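Local coordinates for probable TonB-dependent receptor (Pseudomonas aeruginosa, PDB 4K3F), which probably serves as a periplasmic substrate-binding lipoprotein of the NlpA family for methionine uptake, and holds a selenomethionine in its pocket, at residues Ser4-Ala9 against Lys50-Asn55. Numbering follows the deposited sequence.
Sequences SLTVAA and KRLDAN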
ATOM      1  N   SER A   4       0.999 -13.245  23.666  1.00 17.82           N
ATOM      2  CA  SER A   4       1.730 -12.166  23.006  1.00 18.00           C
ATOM      3  C   SER A   4       1.612 -12.247  21.492  1.00 19.74           C
ATOM      4  O   SER A   4       1.780 -13.322  20.916  1.00 17.81           O
ATOM      5  CB  SER A   4       3.212 -12.278  23.356  1.00 20.62           C
ATOM      6  OG  SER A   4       3.965 -11.254  22.739  1.00 21.96           O
ATOM      7  N   LEU A   5       1.442 -11.105  20.835  1.00 17.68           N
ATOM      8  CA  LEU A   5       1.373 -11.073  19.352  1.00 15.23           C
ATOM      9  C   LEU A   5       2.025  -9.802  18.892  1.00 14.68           C
ATOM     10  O   LEU A   5       1.523  -8.727  19.138  1.00 18.01           O
ATOM     11  CB  LEU A   5      -0.073 -11.187  18.849  1.00 15.39           C
ATOM     12  CG  LEU A   5      -0.276 -11.204  17.350  1.00 17.90           C
ATOM     13  CD1 LEU A   5       0.419 -12.405  16.742  1.00 20.03           C
ATOM     14  CD2 LEU A   5      -1.776 -11.248  17.069  1.00 20.18           C
ATOM     15  N   THR A   6       3.187  -9.909  18.257  1.00 16.72           N
ATOM     16  CA  THR A   6       3.921  -8.715  17.871  1.00 15.48           C
ATOM     17  C   THR A   6       3.736  -8.473  16.360  1.00 16.84           C
ATOM     18  O   THR A   6       3.877  -9.391  15.578  1.00 16.85           O
ATOM     19  CB  THR A   6       5.423  -8.852  18.209  1.00 17.22           C
ATOM     20  OG1 THR A   6       5.930 -10.055  17.635  1.00 18.97           O
ATOM     21  CG2 THR A   6       5.624  -8.867  19.719  1.00 19.79           C
ATOM     22  N   VAL A   7       3.421  -7.232  15.974  1.00 14.21           N
ATOM     23  CA  VAL A   7       3.038  -6.884  14.588  1.00 12.31           C
ATOM     24  C   VAL A   7       3.761  -5.620  14.129  1.00 12.08           C
ATOM     25  O   VAL A   7       3.650  -4.560  14.776  1.00 16.11           O
ATOM     26  CB  VAL A   7       1.516  -6.665  14.445  1.00 13.85           C
ATOM     27  CG1 VAL A   7       1.139  -6.471  12.999  1.00 14.01           C
ATOM     28  CG2 VAL A   7       0.760  -7.860  14.976  1.00 17.82           C
ATOM     29  N   ALA A   8       4.535  -5.750  13.048  1.00 13.89           N
ATOM     30  CA  ALA A   8       5.150  -4.570  12.424  1.00 13.60           C
ATOM     31  C   ALA A   8       4.158  -3.905  11.476  1.00 14.29           C
ATOM     32  O   ALA A   8       3.474  -4.585  10.703  1.00 15.20           O
ATOM     33  CB  ALA A   8       6.356  -5.000  11.622  1.00 13.42           C
ATOM     34  N   ALA A   9       4.126  -2.579  11.468  1.00 11.64           N
ATOM     35  CA  ALA A   9       3.170  -1.847  10.639  1.00 13.35           C
ATOM     36  C   ALA A   9       3.692  -0.498  10.221  1.00 13.31           C
ATOM     37  O   ALA A   9       4.457   0.108  10.972  1.00 14.50           O
ATOM     38  CB  ALA A   9       1.893  -1.636  11.406  1.00 13.46           C
ATOM     39  N   LYS A  50      12.262 -14.009  12.379  1.00 15.58           N
ATOM     40  CA  LYS A  50      11.668 -14.511  13.609  0.70 17.04           C
ATOM     41  C   LYS A  50      11.871 -13.500  14.774  1.00 17.31           C
ATOM     42  O   LYS A  50      12.101 -13.898  15.930  1.00 20.59           O
ATOM     43  CB  LYS A  50      12.189 -15.959  13.913  0.70 17.78           C
ATOM     44  CG  LYS A  50      12.298 -16.865  12.655  0.70 17.12           C
ATOM     45  CD  LYS A  50      12.804 -18.271  12.960  0.70 19.59           C
ATOM     46  CE  LYS A  50      12.850 -19.205  11.742  0.70 18.99           C
ATOM     47  NZ  LYS A  50      11.539 -19.260  10.992  0.70 17.46           N
ATOM     48  N   ARG A  51      11.809 -12.222  14.456  1.00 14.75           N
ATOM     49  CA  ARG A  51      11.930 -11.182  15.443  1.00 15.09           C
ATOM     50  C   ARG A  51      10.560 -10.723  15.881  1.00 16.10           C
ATOM     51  O   ARG A  51      10.378 -10.286  17.030  1.00 21.05           O
ATOM     52  CB  ARG A  51      12.748 -10.009  14.934  1.00 15.17           C
ATOM     53  CG  ARG A  51      14.162 -10.425  14.581  1.00 16.64           C
ATOM     54  CD  ARG A  51      15.042  -9.312  14.043  1.00 17.49           C
ATOM     55  NE  ARG A  51      16.285  -9.869  13.478  1.00 17.05           N
ATOM     56  CZ  ARG A  51      17.383 -10.190  14.188  1.00 16.31           C
ATOM     57  NH1 ARG A  51      17.454  -9.989  15.485  1.00 16.39           N
ATOM     58  NH2 ARG A  51      18.422 -10.752  13.595  1.00 18.41           N
ATOM     59  N   LEU A  52       9.613 -10.717  14.935  1.00 13.93           N
ATOM     60  CA  LEU A  52       8.233 -10.290  15.212  1.00 15.27           C
ATOM     61  C   LEU A  52       7.342 -11.368  14.595  1.00 13.86           C
ATOM     62  O   LEU A  52       7.773 -12.081  13.670  1.00 13.65           O
ATOM     63  CB  LEU A  52       7.942  -8.946  14.553  1.00 18.66           C
ATOM     64  CG  LEU A  52       8.822  -7.798  14.999  1.00 19.27           C
ATOM     65  CD1 LEU A  52       8.498  -6.528  14.226  1.00 18.72           C
ATOM     66  CD2 LEU A  52       8.640  -7.569  16.475  1.00 20.69           C
ATOM     67  N   ASP A  53       6.118 -11.483  15.093  1.00 15.67           N
ATOM     68  CA  ASP A  53       5.229 -12.546  14.674  1.00 14.54           C
ATOM     69  C   ASP A  53       4.525 -12.321  13.290  1.00 14.45           C
ATOM     70  O   ASP A  53       4.279 -13.269  12.560  1.00 13.50           O
ATOM     71  CB  ASP A  53       4.132 -12.733  15.678  1.00 14.37           C
ATOM     72  CG  ASP A  53       4.619 -13.203  17.068  1.00 17.75           C
ATOM     73  OD1 ASP A  53       5.516 -14.071  17.176  1.00 19.76           O
ATOM     74  OD2 ASP A  53       4.065 -12.682  18.048  1.00 18.17           O
ATOM     75  N   ALA A  54       4.245 -11.087  12.960  1.00 12.28           N
ATOM     76  CA  ALA A  54       3.433 -10.728  11.806  1.00 11.15           C
ATOM     77  C   ALA A  54       3.678  -9.285  11.392  1.00 13.45           C
ATOM     78  O   ALA A  54       4.372  -8.528  12.071  1.00 14.14           O
ATOM     79  CB  ALA A  54       1.963 -10.901  12.164  1.00 13.97           C
ATOM     80  N   ASN A  55       3.157  -8.916  10.239  1.00 12.76           N
ATOM     81  CA  ASN A  55       3.184  -7.533   9.807  1.00 12.83           C
ATOM     82  C   ASN A  55       1.900  -7.145   9.073  1.00 12.74           C
ATOM     83  O   ASN A  55       1.123  -7.995   8.613  1.00 12.01           O
ATOM     84  CB  ASN A  55       4.466  -7.172   9.012  1.00 14.65           C
ATOM     85  CG  ASN A  55       4.583  -7.900   7.680  1.00 12.17           C
ATOM     86  OD1 ASN A  55       3.674  -7.868   6.841  1.00 12.77           O
ATOM     87  ND2 ASN A  55       5.708  -8.504   7.455  1.00 14.57           N
TER
HETATM   88  O   HOH W   1       5.157 -12.657  20.463  1.00 24.96           O
HETATM   89  O   HOH W   2       7.802 -11.365  18.902  1.00 33.09           O
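Arg-51 O, just past the Schellman motif that ends helix 42-48, is joined weakly through a water to Thr-6 OG1. Leu-52 meets strand 3-9 with both branches of its side chain: CD1 packs on CB of Ala-8 at 3.7 Å, and CD2 lies near CB and OG1 of Thr-6. Asp-53 then carries most of the polar contact. Its backbone N donates to Thr-6 OG1 at 2.9 Å; chi1 of 53° sets OG1 between the backbone N and carbonyl carbon of Thr-6, where it meets this N-H. In return Asp-53 OD2 accepts a bond from the backbone N of Thr-6 at 2.9 Å, nearly straight (166°), met on the anti side of the carboxylate and 28° out of its plane. A second water donates to OD2 and links it to Ser-4 OG, which also bonds Lys-33. With Ala-54 the parallel ladder begins: Thr-6 O is shared by two weak bonds, from Ala-54 N and Asp-53 N, while Ala-54 O accepts a straighter bond from Ala-8 N at 2.9 Å and lies 3.3 Å from Val-7 CA. At Asn-55, CA approaches Ala-8 O at 3.1 Å, whereas ND2 turns to Asn-44. Side chain and backbone thus jointly start the parallel pair of strands 3-9 and 54-59; strand 30-36 flanks 3-9 on its other side, and helix 42-48 carries the chain from 30-36 across to 54-59, the 2-1-3 strand order of a periplasmic-binding-protein lobe.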